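Long-range contact in NYN domain-containing protein (Vibrio parahaemolyticus, PDB 2QIP), which is of unknown function but may act as an RNA nuclease: residues 25-38 against 153-165. Sequence-based numbering, arbitrary orientation.
Sequences CREAYRSNFDYNQF and ADNFVAIDDDFLL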
ATOM      1  N   CYS A  25      -8.527 -11.825 -15.219  1.00 16.33           N
ATOM      2  CA  CYS A  25      -8.678 -12.985 -16.099  1.00 16.52           C
ATOM      3  C   CYS A  25     -10.149 -13.242 -16.436  1.00 17.19           C
ATOM      4  O   CYS A  25     -10.459 -13.598 -17.568  1.00 18.33           O
ATOM      5  CB  CYS A  25      -8.031 -14.236 -15.507  1.00 15.99           C
ATOM      6  SG  CYS A  25      -6.222 -14.235 -15.615  1.00 16.12           S
ATOM      7  N   ARG A  26     -11.040 -13.047 -15.466  1.00 17.96           N
ATOM      8  CA  ARG A  26     -12.487 -13.175 -15.736  1.00 19.04           C
ATOM      9  C   ARG A  26     -12.962 -12.131 -16.754  1.00 19.60           C
ATOM     10  O   ARG A  26     -13.717 -12.456 -17.687  1.00 19.83           O
ATOM     11  CB  ARG A  26     -13.306 -13.082 -14.445  1.00 19.43           C
ATOM     12  CG  ARG A  26     -13.150 -14.227 -13.425  1.00 23.67           C
ATOM     13  CD  ARG A  26     -13.107 -15.639 -14.016  1.00 26.66           C
ATOM     14  NE  ARG A  26     -14.339 -16.010 -14.701  1.00 27.07           N
ATOM     15  CZ  ARG A  26     -14.548 -17.180 -15.300  1.00 31.24           C
ATOM     16  NH1 ARG A  26     -15.712 -17.406 -15.904  1.00 31.20           N
ATOM     17  NH2 ARG A  26     -13.608 -18.124 -15.298  1.00 30.56           N
ATOM     18  N   GLU A  27     -12.540 -10.886 -16.580  1.00 20.49           N
ATOM     19  CA  GLU A  27     -12.996  -9.802 -17.457  0.50 21.17           C
ATOM     20  C   GLU A  27     -12.445  -9.927 -18.875  1.00 21.26           C
ATOM     21  O   GLU A  27     -13.187  -9.758 -19.861  1.00 21.60           O
ATOM     22  CB  GLU A  27     -12.652  -8.428 -16.865  0.50 21.28           C
ATOM     23  CG  GLU A  27     -13.053  -7.240 -17.744  0.50 23.00           C
ATOM     24  CD  GLU A  27     -12.766  -5.889 -17.101  0.50 22.31           C
ATOM     25  OE1 GLU A  27     -12.513  -5.838 -15.876  0.50 23.90           O
ATOM     26  OE2 GLU A  27     -12.807  -4.869 -17.828  0.50 24.75           O
ATOM     27  N   ALA A  28     -11.155 -10.221 -18.995  1.00 20.00           N
ATOM     28  CA  ALA A  28     -10.531 -10.286 -20.319  1.00 20.21           C
ATOM     29  C   ALA A  28     -10.797 -11.576 -21.080  1.00 20.64           C
ATOM     30  O   ALA A  28     -10.904 -11.559 -22.302  1.00 21.70           O
ATOM     31  CB  ALA A  28      -9.038 -10.080 -20.188  1.00 19.19           C
ATOM     32  N   TYR A  29     -10.857 -12.693 -20.354  1.00 20.43           N
ATOM     33  CA  TYR A  29     -10.825 -14.012 -20.965  1.00 21.32           C
ATOM     34  C   TYR A  29     -11.959 -14.953 -20.531  1.00 22.27           C
ATOM     35  O   TYR A  29     -12.060 -16.058 -21.061  1.00 23.57           O
ATOM     36  CB  TYR A  29      -9.493 -14.693 -20.648  1.00 20.62           C
ATOM     37  CG  TYR A  29      -8.261 -13.876 -20.934  1.00 19.96           C
ATOM     38  CD1 TYR A  29      -8.003 -13.356 -22.207  1.00 21.23           C
ATOM     39  CD2 TYR A  29      -7.304 -13.662 -19.926  1.00 18.25           C
ATOM     40  CE1 TYR A  29      -6.836 -12.623 -22.469  1.00 20.19           C
ATOM     41  CE2 TYR A  29      -6.157 -12.934 -20.172  1.00 19.28           C
ATOM     42  CZ  TYR A  29      -5.917 -12.421 -21.438  1.00 19.36           C
ATOM     43  OH  TYR A  29      -4.766 -11.702 -21.678  1.00 20.12           O
ATOM     44  N   ARG A  30     -12.763 -14.539 -19.554  1.00 23.66           N
ATOM     45  CA  ARG A  30     -13.706 -15.447 -18.853  1.00 25.11           C
ATOM     46  C   ARG A  30     -13.093 -16.835 -18.576  1.00 25.57           C
ATOM     47  O   ARG A  30     -13.714 -17.886 -18.791  1.00 26.09           O
ATOM     48  CB  ARG A  30     -15.076 -15.515 -19.563  1.00 26.01           C
ATOM     49  CG  ARG A  30     -15.860 -14.200 -19.430  1.00 29.43           C
ATOM     50  CD  ARG A  30     -17.050 -14.239 -18.445  1.00 33.80           C
ATOM     51  NE  ARG A  30     -16.738 -14.582 -17.052  1.00 40.30           N
ATOM     52  CZ  ARG A  30     -17.485 -14.227 -16.002  1.00 31.82           C
ATOM     53  NH1 ARG A  30     -18.588 -13.503 -16.165  1.00 44.72           N
ATOM     54  NH2 ARG A  30     -17.124 -14.577 -14.774  1.00 44.24           N
ATOM     55  N   SER A  31     -11.854 -16.806 -18.082  1.00 25.47           N
ATOM     56  CA  SER A  31     -11.075 -18.002 -17.793  1.00 25.53           C
ATOM     57  C   SER A  31     -10.344 -17.775 -16.484  1.00 24.37           C
ATOM     58  O   SER A  31     -10.289 -16.647 -15.991  1.00 24.82           O
ATOM     59  CB  SER A  31     -10.024 -18.234 -18.874  1.00 26.66           C
ATOM     60  OG  SER A  31     -10.615 -18.407 -20.142  1.00 28.40           O
ATOM     61  N   ASN A  32      -9.806 -18.858 -15.930  1.00 22.80           N
ATOM     62  CA  ASN A  32      -9.032 -18.783 -14.696  1.00 21.45           C
ATOM     63  C   ASN A  32      -7.538 -18.957 -14.973  1.00 19.58           C
ATOM     64  O   ASN A  32      -7.130 -19.615 -15.939  1.00 19.49           O
ATOM     65  CB  ASN A  32      -9.497 -19.829 -13.665  1.00 22.19           C
ATOM     66  CG  ASN A  32     -10.844 -19.488 -13.010  1.00 24.81           C
ATOM     67  OD1 ASN A  32     -11.330 -18.348 -13.065  1.00 27.85           O
ATOM     68  ND2 ASN A  32     -11.441 -20.487 -12.374  1.00 26.28           N
ATOM     69  N   PHE A  33      -6.739 -18.342 -14.110  1.00 17.63           N
ATOM     70  CA  PHE A  33      -5.276 -18.426 -14.191  1.00 15.51           C
ATOM     71  C   PHE A  33      -4.776 -19.818 -13.841  1.00 15.22           C
ATOM     72  O   PHE A  33      -5.246 -20.433 -12.868  1.00 15.59           O
ATOM     73  CB  PHE A  33      -4.721 -17.420 -13.189  1.00 14.91           C
ATOM     74  CG  PHE A  33      -3.252 -17.149 -13.287  1.00 14.05           C
ATOM     75  CD1 PHE A  33      -2.693 -16.505 -14.394  1.00 13.09           C
ATOM     76  CD2 PHE A  33      -2.438 -17.461 -12.212  1.00 14.22           C
ATOM     77  CE1 PHE A  33      -1.317 -16.199 -14.432  1.00 13.09           C
ATOM     78  CE2 PHE A  33      -1.070 -17.163 -12.240  1.00 13.72           C
ATOM     79  CZ  PHE A  33      -0.521 -16.524 -13.357  1.00 13.09           C
ATOM     80  N   ASP A  34      -3.816 -20.308 -14.628  1.00 14.08           N
ATOM     81  CA  ASP A  34      -3.196 -21.607 -14.371  1.00 13.81           C
ATOM     82  C   ASP A  34      -1.979 -21.426 -13.462  1.00 13.33           C
ATOM     83  O   ASP A  34      -0.870 -21.140 -13.922  1.00 13.81           O
ATOM     84  CB  ASP A  34      -2.803 -22.283 -15.688  1.00 13.99           C
ATOM     85  CG  ASP A  34      -2.285 -23.689 -15.495  1.00 15.20           C
ATOM     86  OD1 ASP A  34      -1.962 -24.065 -14.332  1.00 15.38           O
ATOM     87  OD2 ASP A  34      -2.208 -24.426 -16.519  1.00 16.67           O
ATOM     88  N   TYR A  35      -2.197 -21.604 -12.165  1.00 13.45           N
ATOM     89  CA  TYR A  35      -1.123 -21.379 -11.212  1.00 13.13           C
ATOM     90  C   TYR A  35      -0.002 -22.409 -11.328  1.00 13.32           C
ATOM     91  O   TYR A  35       1.155 -22.101 -11.011  1.00 13.13           O
ATOM     92  CB  TYR A  35      -1.671 -21.359  -9.788  1.00 13.81           C
ATOM     93  CG  TYR A  35      -2.349 -20.065  -9.438  1.00 14.39           C
ATOM     94  CD1 TYR A  35      -1.622 -19.024  -8.867  1.00 14.77           C
ATOM     95  CD2 TYR A  35      -3.713 -19.881  -9.661  1.00 13.50           C
ATOM     96  CE1 TYR A  35      -2.245 -17.812  -8.528  1.00 15.40           C
ATOM     97  CE2 TYR A  35      -4.341 -18.678  -9.337  1.00 14.94           C
ATOM     98  CZ  TYR A  35      -3.592 -17.655  -8.768  1.00 15.49           C
ATOM     99  OH  TYR A  35      -4.192 -16.469  -8.434  1.00 17.99           O
ATOM    100  N   ASN A  36      -0.322 -23.628 -11.769  1.00 12.87           N
ATOM    101  CA  ASN A  36       0.740 -24.608 -11.987  1.00 12.59           C
ATOM    102  C   ASN A  36       1.658 -24.217 -13.149  1.00 12.80           C
ATOM    103  O   ASN A  36       2.874 -24.343 -13.048  1.00 12.92           O
ATOM    104  CB  ASN A  36       0.160 -25.989 -12.254  1.00 13.36           C
ATOM    105  CG  ASN A  36      -0.216 -26.718 -10.992  1.00 15.65           C
ATOM    106  OD1 ASN A  36       0.634 -27.041 -10.172  1.00 19.17           O
ATOM    107  ND2 ASN A  36      -1.505 -27.012 -10.852  1.00 18.53           N
ATOM    108  N   GLN A  37       1.074 -23.731 -14.238  1.00 11.95           N
ATOM    109  CA  GLN A  37       1.877 -23.285 -15.383  1.00 12.15           C
ATOM    110  C   GLN A  37       2.721 -22.080 -14.984  1.00 11.96           C
ATOM    111  O   GLN A  37       3.895 -22.002 -15.334  1.00 12.77           O
ATOM    112  CB  GLN A  37       0.973 -22.919 -16.578  1.00 12.48           C
ATOM    113  CG  GLN A  37       1.724 -22.764 -17.911  1.00 13.29           C
ATOM    114  CD  GLN A  37       2.295 -24.092 -18.395  1.00 12.80           C
ATOM    115  OE1 GLN A  37       1.932 -25.165 -17.886  1.00 14.43           O
ATOM    116  NE2 GLN A  37       3.169 -24.035 -19.393  1.00 14.07           N
ATOM    117  N   PHE A  38       2.097 -21.130 -14.288  1.00 12.11           N
ATOM    118  CA  PHE A  38       2.847 -19.973 -13.825  1.00 12.07           C
ATOM    119  C   PHE A  38       4.033 -20.399 -12.947  1.00 11.85           C
ATOM    120  O   PHE A  38       5.150 -19.933 -13.154  1.00 12.08           O
ATOM    121  CB  PHE A  38       1.951 -18.975 -13.074  1.00 12.55           C
ATOM    122  CG  PHE A  38       2.748 -17.939 -12.328  1.00 11.83           C
ATOM    123  CD1 PHE A  38       3.319 -16.871 -13.014  1.00 12.39           C
ATOM    124  CD2 PHE A  38       2.950 -18.061 -10.965  1.00 13.34           C
ATOM    125  CE1 PHE A  38       4.090 -15.932 -12.352  1.00 12.31           C
ATOM    126  CE2 PHE A  38       3.744 -17.130 -10.286  1.00 12.64           C
ATOM    127  CZ  PHE A  38       4.313 -16.069 -10.986  1.00 13.39           C
ATOM    128  N   ALA A 153       8.529  -1.650 -14.689  1.00 13.87           N
ATOM    129  CA  ALA A 153       9.114  -2.969 -14.482  1.00 13.23           C
ATOM    130  C   ALA A 153      10.343  -3.164 -15.354  1.00 13.28           C
ATOM    131  O   ALA A 153      10.417  -2.624 -16.467  1.00 14.14           O
ATOM    132  CB  ALA A 153       8.076  -4.040 -14.824  1.00 13.53           C
ATOM    133  N   ASP A 154      11.307  -3.934 -14.862  1.00 12.57           N
ATOM    134  CA  ASP A 154      12.411  -4.355 -15.706  1.00 13.33           C
ATOM    135  C   ASP A 154      11.967  -5.267 -16.844  1.00 13.51           C
ATOM    136  O   ASP A 154      12.498  -5.180 -17.949  1.00 15.00           O
ATOM    137  CB  ASP A 154      13.512  -4.984 -14.860  1.00 13.07           C
ATOM    138  CG  ASP A 154      14.073  -3.995 -13.877  1.00 14.56           C
ATOM    139  OD1 ASP A 154      14.858  -3.118 -14.301  1.00 17.81           O
ATOM    140  OD2 ASP A 154      13.679  -4.045 -12.702  1.00 14.12           O
ATOM    141  N   ASN A 155      11.011  -6.148 -16.565  1.00 13.20           N
ATOM    142  CA  ASN A 155      10.448  -7.061 -17.561  1.00 13.51           C
ATOM    143  C   ASN A 155       8.976  -7.175 -17.293  1.00 12.44           C
ATOM    144  O   ASN A 155       8.540  -7.130 -16.146  1.00 12.39           O
ATOM    145  CB  ASN A 155      11.089  -8.455 -17.424  1.00 15.13           C
ATOM    146  CG  ASN A 155      12.569  -8.450 -17.759  1.00 18.84           C
ATOM    147  OD1 ASN A 155      12.969  -8.741 -18.914  1.00 23.32           O
ATOM    148  ND2 ASN A 155      13.399  -8.105 -16.776  1.00 18.08           N
ATOM    149  N   PHE A 156       8.215  -7.356 -18.366  1.00 12.86           N
ATOM    150  CA  PHE A 156       6.780  -7.565 -18.276  1.00 12.56           C
ATOM    151  C   PHE A 156       6.428  -8.849 -19.017  1.00 12.96           C
ATOM    152  O   PHE A 156       6.884  -9.061 -20.148  1.00 14.47           O
ATOM    153  CB  PHE A 156       5.991  -6.393 -18.873  1.00 12.77           C
ATOM    154  CG  PHE A 156       4.498  -6.648 -18.952  1.00 13.62           C
ATOM    155  CD1 PHE A 156       3.731  -6.705 -17.792  1.00 13.89           C
ATOM    156  CD2 PHE A 156       3.865  -6.853 -20.180  1.00 13.80           C
ATOM    157  CE1 PHE A 156       2.368  -6.957 -17.850  1.00 15.41           C
ATOM    158  CE2 PHE A 156       2.478  -7.123 -20.236  1.00 15.60           C
ATOM    159  CZ  PHE A 156       1.737  -7.155 -19.073  1.00 15.29           C
ATOM    160  N   VAL A 157       5.635  -9.703 -18.381  1.00 12.57           N
ATOM    161  CA  VAL A 157       5.184 -10.933 -19.024  1.00 12.87           C
ATOM    162  C   VAL A 157       3.658 -10.923 -19.059  1.00 12.65           C
ATOM    163  O   VAL A 157       2.996 -10.741 -18.018  1.00 12.89           O
ATOM    164  CB  VAL A 157       5.677 -12.191 -18.278  1.00 13.72           C
ATOM    165  CG1 VAL A 157       5.125 -13.469 -18.964  1.00 13.77           C
ATOM    166  CG2 VAL A 157       7.215 -12.230 -18.198  1.00 14.06           C
ATOM    167  N   ALA A 158       3.100 -11.110 -20.253  1.00 13.54           N
ATOM    168  CA  ALA A 158       1.649 -11.093 -20.403  1.00 14.26           C
ATOM    169  C   ALA A 158       0.975 -12.290 -19.765  1.00 14.99           C
ATOM    170  O   ALA A 158       1.399 -13.416 -19.983  1.00 15.65           O
ATOM    171  CB  ALA A 158       1.305 -11.087 -21.864  1.00 15.33           C
ATOM    172  N   ILE A 159      -0.089 -12.049 -18.992  1.00 13.98           N
ATOM    173  CA  ILE A 159      -0.996 -13.138 -18.605  1.00 14.73           C
ATOM    174  C   ILE A 159      -1.982 -13.243 -19.754  1.00 15.37           C
ATOM    175  O   ILE A 159      -2.842 -12.395 -19.919  1.00 16.06           O
ATOM    176  CB  ILE A 159      -1.723 -12.864 -17.287  1.00 13.78           C
ATOM    177  CG1 ILE A 159      -0.708 -12.763 -16.137  1.00 13.72           C
ATOM    178  CG2 ILE A 159      -2.795 -13.964 -16.993  1.00 14.61           C
ATOM    179  CD1 ILE A 159      -1.359 -12.387 -14.800  1.00 14.05           C
ATOM    180  N   ASP A 160      -1.787 -14.272 -20.565  1.00 16.09           N
ATOM    181  CA  ASP A 160      -2.623 -14.538 -21.728  1.00 17.30           C
ATOM    182  C   ASP A 160      -2.843 -16.032 -21.790  1.00 17.90           C
ATOM    183  O   ASP A 160      -2.671 -16.720 -20.779  1.00 18.16           O
ATOM    184  CB  ASP A 160      -1.968 -13.992 -23.012  1.00 17.41           C
ATOM    185  CG  ASP A 160      -0.610 -14.617 -23.325  1.00 18.62           C
ATOM    186  OD1 ASP A 160      -0.218 -15.649 -22.716  1.00 18.44           O
ATOM    187  OD2 ASP A 160       0.082 -14.042 -24.205  1.00 21.48           O
ATOM    188  N   ASP A 161      -3.192 -16.551 -22.963  1.00 19.17           N
ATOM    189  CA  ASP A 161      -3.567 -17.947 -23.054  1.00 19.86           C
ATOM    190  C   ASP A 161      -2.488 -18.925 -22.572  1.00 19.28           C
ATOM    191  O   ASP A 161      -2.804 -20.025 -22.121  1.00 20.57           O
ATOM    192  CB  ASP A 161      -4.025 -18.278 -24.476  1.00 21.17           C
ATOM    193  CG  ASP A 161      -4.590 -19.668 -24.590  1.00 25.56           C
ATOM    194  OD1 ASP A 161      -5.700 -19.910 -24.058  1.00 31.18           O
ATOM    195  OD2 ASP A 161      -3.912 -20.516 -25.200  1.00 30.39           O
ATOM    196  N   ASP A 162      -1.218 -18.505 -22.622  1.00 17.78           N
ATOM    197  CA  ASP A 162      -0.102 -19.339 -22.161  1.00 17.76           C
ATOM    198  C   ASP A 162      -0.157 -19.640 -20.649  1.00 17.43           C
ATOM    199  O   ASP A 162       0.563 -20.523 -20.156  1.00 16.89           O
ATOM    200  CB  ASP A 162       1.235 -18.672 -22.505  1.00 18.24           C
ATOM    201  CG  ASP A 162       1.512 -18.619 -24.008  1.00 20.13           C
ATOM    202  OD1 ASP A 162       0.887 -19.393 -24.778  1.00 21.33           O
ATOM    203  OD2 ASP A 162       2.366 -17.808 -24.402  1.00 21.08           O
ATOM    204  N   PHE A 163      -0.975 -18.872 -19.930  1.00 16.33           N
ATOM    205  CA  PHE A 163      -1.120 -19.034 -18.483  1.00 15.89           C
ATOM    206  C   PHE A 163      -2.569 -19.199 -18.045  1.00 16.39           C
ATOM    207  O   PHE A 163      -2.879 -18.962 -16.890  1.00 16.43           O
ATOM    208  CB  PHE A 163      -0.479 -17.852 -17.722  1.00 15.49           C
ATOM    209  CG  PHE A 163       1.020 -17.792 -17.861  1.00 14.49           C
ATOM    210  CD1 PHE A 163       1.840 -18.737 -17.227  1.00 14.22           C
ATOM    211  CD2 PHE A 163       1.622 -16.826 -18.666  1.00 15.35           C
ATOM    212  CE1 PHE A 163       3.230 -18.684 -17.378  1.00 15.61           C
ATOM    213  CE2 PHE A 163       3.008 -16.769 -18.815  1.00 16.16           C
ATOM    214  CZ  PHE A 163       3.808 -17.709 -18.192  1.00 14.95           C
ATOM    215  N   LEU A 164      -3.450 -19.634 -18.952  1.00 17.01           N
ATOM    216  CA  LEU A 164      -4.846 -19.868 -18.596  1.00 18.38           C
ATOM    217  C   LEU A 164      -5.173 -21.357 -18.537  1.00 19.13           C
ATOM    218  O   LEU A 164      -4.603 -22.162 -19.288  1.00 19.48           O
ATOM    219  CB  LEU A 164      -5.781 -19.182 -19.599  1.00 18.21           C
ATOM    220  CG  LEU A 164      -5.692 -17.656 -19.619  1.00 18.69           C
ATOM    221  CD1 LEU A 164      -6.539 -17.099 -20.776  1.00 20.63           C
ATOM    222  CD2 LEU A 164      -6.093 -17.014 -18.275  1.00 19.67           C
ATOM    223  N   LEU A 165      -6.096 -21.711 -17.648  1.00 20.45           N
ATOM    224  CA  LEU A 165      -6.608 -23.082 -17.575  1.00 22.72           C
ATOM    225  C   LEU A 165      -7.517 -23.370 -18.738  1.00 24.44           C
ATOM    226  O   LEU A 165      -8.130 -22.456 -19.292  1.00 25.85           O
ATOM    227  CB  LEU A 165      -7.385 -23.294 -16.286  1.00 22.29           C
ATOM    228  CG  LEU A 165      -6.532 -23.323 -15.022  1.00 22.00           C
ATOM    229  CD1 LEU A 165      -7.427 -23.212 -13.806  1.00 23.48           C
ATOM    230  CD2 LEU A 165      -5.686 -24.579 -14.949  1.00 20.85           C
ATOM    231  OXT LEU A 165      -7.634 -24.541 -19.105  1.00 26.60           O
TER
HETATM  232  O   HOH W   1      -1.904 -23.143 -18.887  1.00 27.10           O
HETATM  233  O   HOH W   2       3.308 -21.344 -20.467  1.00 17.43           O
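Two backbone hydrogen bonds join the C-terminal tail to the connection between helices 18-29 and 35-42: Asp34 N donates to Phe163 O (2.8 Å) and Leu165 N to Asn32 O (2.9 Å), both almost straight, flanking a single beta bridge between Phe33 and Leu164. The Tyr29 hydroxyl donates to Ile159 O (2.7 Å), in the carbonyl plane on a lone pair, just past edge strand 155-158. Leu164 CD1 sits over one face of the Tyr29 ring, 4.0 Å from its centroid in a CH-pi contact, while CD2 of Leu164 reaches Cys25 SG (3.8 Å). Ile159 CG2 meets the edge of the Phe33 ring at CD1 (3.6 Å) and touches Cys25 SG. Phe33 CB leaves away from the tail, but CG opposite the backbone N (chi1 -169°) brings the ring back, and CE1 touches Phe163 CB (3.8 Å). Phe163 CD1 reaches CA of Phe38 (3.8 Å). Leu165 CD2 packs against the Asp34 carboxylate, which caps helix 35-42 by accepting from Gln37 N. One water links Asp34 OD2 to Leu164 O, another Gln37 NE2 to Asp162 O. Main-chain bonds thus fix the tail's register, while buried Cys25, Phe33, Ile159 and Phe163 tie it to the domain interior.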